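Local atomic coordinates of ORF 37 (Human herpesvirus 8 type M, PDB entry 3FHD), a protein that cleaves double- and single-stranded DNA as an endonuclease and exonuclease, processing branched viral DNA intermediates so that unit-length genomes can be packaged. Residues Asn480-Arg484 against Trp495-Leu500. Sequence-based numbering, arbitrary orientation.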
loop_
_atom_site.group_PDB
_atom_site.type_symbol
_atom_site.label_atom_id
_atom_site.label_comp_id
_atom_site.label_asym_id
_atom_site.label_seq_id
_atom_site.Cartn_x
_atom_site.Cartn_y
_atom_site.Cartn_z
ATOM N N ASN A 480 8.193 9.786 -15.259
ATOM C CA ASN A 480 8.049 10.852 -16.256
ATOM C C ASN A 480 6.823 11.723 -15.957
ATOM O O ASN A 480 6.914 12.939 -16.018
ATOM C CB ASN A 480 7.980 10.271 -17.675
ATOM C CG ASN A 480 9.358 10.099 -18.300
ATOM O OD1 ASN A 480 10.389 10.405 -17.678
ATOM N ND2 ASN A 480 9.381 9.640 -19.543
ATOM N N PHE A 481 5.694 11.092 -15.615
ATOM C CA PHE A 481 4.471 11.820 -15.283
ATOM C C PHE A 481 4.685 12.632 -13.980
ATOM O O PHE A 481 4.270 13.770 -13.923
ATOM C CB PHE A 481 3.264 10.870 -15.182
ATOM C CG PHE A 481 1.994 11.509 -14.639
ATOM C CD1 PHE A 481 1.375 12.573 -15.300
ATOM C CD2 PHE A 481 1.412 11.001 -13.487
ATOM C CE1 PHE A 481 0.180 13.163 -14.780
ATOM C CE2 PHE A 481 0.259 11.541 -12.958
ATOM C CZ PHE A 481 -0.383 12.640 -13.616
ATOM N N TRP A 482 5.341 12.053 -12.967
ATOM C CA TRP A 482 5.735 12.824 -11.767
ATOM C C TRP A 482 6.550 14.101 -12.122
ATOM O O TRP A 482 6.268 15.200 -11.623
ATOM C CB TRP A 482 6.498 11.951 -10.759
ATOM C CG TRP A 482 6.600 12.603 -9.401
ATOM C CD1 TRP A 482 5.773 12.389 -8.335
ATOM C CD2 TRP A 482 7.538 13.610 -8.988
ATOM N NE1 TRP A 482 6.160 13.175 -7.265
ATOM C CE2 TRP A 482 7.256 13.911 -7.626
ATOM C CE3 TRP A 482 8.612 14.254 -9.616
ATOM C CZ2 TRP A 482 7.969 14.867 -6.905
ATOM C CZ3 TRP A 482 9.356 15.183 -8.888
ATOM C CH2 TRP A 482 9.026 15.485 -7.541
ATOM N N SER A 483 7.534 13.950 -12.994
ATOM C CA SER A 483 8.415 15.051 -13.368
ATOM C C SER A 483 7.668 16.144 -14.118
ATOM O O SER A 483 7.840 17.327 -13.838
ATOM C CB SER A 483 9.559 14.505 -14.224
ATOM O OG SER A 483 10.246 13.569 -13.424
ATOM N N ARG A 484 6.817 15.749 -15.060
ATOM C CA ARG A 484 5.961 16.722 -15.763
ATOM C C ARG A 484 5.032 17.492 -14.809
ATOM O O ARG A 484 4.901 18.718 -14.924
ATOM C CB ARG A 484 5.107 16.042 -16.833
ATOM C CG ARG A 484 5.870 15.584 -18.046
ATOM C CD ARG A 484 4.911 15.269 -19.211
ATOM N NE ARG A 484 3.853 14.290 -18.910
ATOM C CZ ARG A 484 4.039 12.971 -18.817
ATOM N NH1 ARG A 484 5.252 12.441 -18.978
ATOM N NH2 ARG A 484 3.001 12.179 -18.569
ATOM N N TRP A 495 14.222 22.327 -11.373
ATOM C CA TRP A 495 14.419 20.904 -11.091
ATOM C C TRP A 495 15.596 20.354 -11.899
ATOM O O TRP A 495 15.691 20.613 -13.117
ATOM C CB TRP A 495 13.172 20.094 -11.473
ATOM C CG TRP A 495 11.922 20.457 -10.747
ATOM C CD1 TRP A 495 10.895 21.235 -11.203
ATOM C CD2 TRP A 495 11.549 20.023 -9.439
ATOM N NE1 TRP A 495 9.893 21.309 -10.262
ATOM C CE2 TRP A 495 10.272 20.584 -9.160
ATOM C CE3 TRP A 495 12.167 19.204 -8.472
ATOM C CZ2 TRP A 495 9.604 20.370 -7.952
ATOM C CZ3 TRP A 495 11.494 18.984 -7.251
ATOM C CH2 TRP A 495 10.228 19.563 -7.008
ATOM N N ASP A 496 16.480 19.625 -11.215
ATOM C CA ASP A 496 17.565 18.888 -11.847
ATOM C C ASP A 496 17.223 17.419 -11.671
ATOM O O ASP A 496 17.398 16.858 -10.587
ATOM C CB ASP A 496 18.930 19.258 -11.222
ATOM C CG ASP A 496 20.106 18.469 -11.824
ATOM O OD1 ASP A 496 19.901 17.349 -12.329
ATOM O OD2 ASP A 496 21.254 18.970 -11.803
ATOM N N PHE A 497 16.691 16.803 -12.726
ATOM C CA PHE A 497 16.229 15.421 -12.642
ATOM C C PHE A 497 17.283 14.395 -13.151
ATOM O O PHE A 497 16.971 13.203 -13.330
ATOM C CB PHE A 497 14.882 15.258 -13.376
ATOM C CG PHE A 497 13.699 15.918 -12.679
ATOM C CD1 PHE A 497 13.490 15.766 -11.301
ATOM C CD2 PHE A 497 12.770 16.656 -13.420
ATOM C CE1 PHE A 497 12.376 16.357 -10.668
ATOM C CE2 PHE A 497 11.664 17.243 -12.810
ATOM C CZ PHE A 497 11.462 17.096 -11.436
ATOM N N SER A 498 18.521 14.866 -13.361
ATOM C CA SER A 498 19.673 13.988 -13.664
ATOM C C SER A 498 19.715 12.749 -12.768
ATOM O O SER A 498 19.734 11.617 -13.265
ATOM C CB SER A 498 21.006 14.746 -13.540
ATOM O OG SER A 498 21.021 15.896 -14.368
ATOM N N TYR A 499 19.711 12.964 -11.452
ATOM C CA TYR A 499 19.821 11.853 -10.501
ATOM C C TYR A 499 18.604 10.936 -10.554
ATOM O O TYR A 499 18.735 9.712 -10.451
ATOM C CB TYR A 499 20.058 12.346 -9.056
ATOM C CG TYR A 499 20.502 11.230 -8.125
ATOM C CD1 TYR A 499 21.860 10.884 -8.016
ATOM C CD2 TYR A 499 19.574 10.497 -7.388
ATOM C CE1 TYR A 499 22.281 9.838 -7.178
ATOM C CE2 TYR A 499 19.977 9.451 -6.545
ATOM C CZ TYR A 499 21.334 9.132 -6.444
ATOM O OH TYR A 499 21.736 8.109 -5.615
ATOM N N LEU A 500 17.425 11.541 -10.710
ATOM C CA LEU A 500 16.150 10.816 -10.707
ATOM C C LEU A 500 16.044 9.799 -11.845
ATOM O O LEU A 500 15.620 8.651 -11.630
ATOM C CB LEU A 500 14.977 11.805 -10.760
ATOM C CG LEU A 500 13.597 11.305 -10.340
ATOM C CD1 LEU A 500 13.577 11.045 -8.842
ATOM C CD2 LEU A 500 12.513 12.305 -10.725
#
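Trp482 lays its six-membered ring against Phe497 and Trp495, with Leu500 more loosely by. With CG anti to the backbone N (chi1 -165°), the indole leans off helix 468-489 and brings CZ3 to 3.7 Å from CE1 of Phe497, which lies at the indole's edge and close to its plane. Its edge also points into the face of Trp495, a T-shaped pair with centroids 5.8 Å apart and planes at 79°. Tryptophan suits this buried place because its broad ring spans several neighbours while NE1 hydrogen-bonds to Gly163 O. Around these aromatics the C-terminal tail of this PD-(D/E)XK nuclease folds back on helix 468-489, the last long helix of the chain, away from the magnesium site; an Asx turn, Ser498 N to Asp496 OD1 (3.0 Å), bends the chain around Phe497. Ser483 is small enough for the Phe497 ring to lie close to the helix: its CB is 3.7 Å from CE2 of Phe497. Phenylalanine, being flat, is covered on both faces, by Ser483 OG over the ring centre and by Trp495 CB opposite. That OG hydrogen-bonds to Ala479 O, one turn back, and touches the CD2 methyl of Leu500, whose apolar side chain suits its buried position.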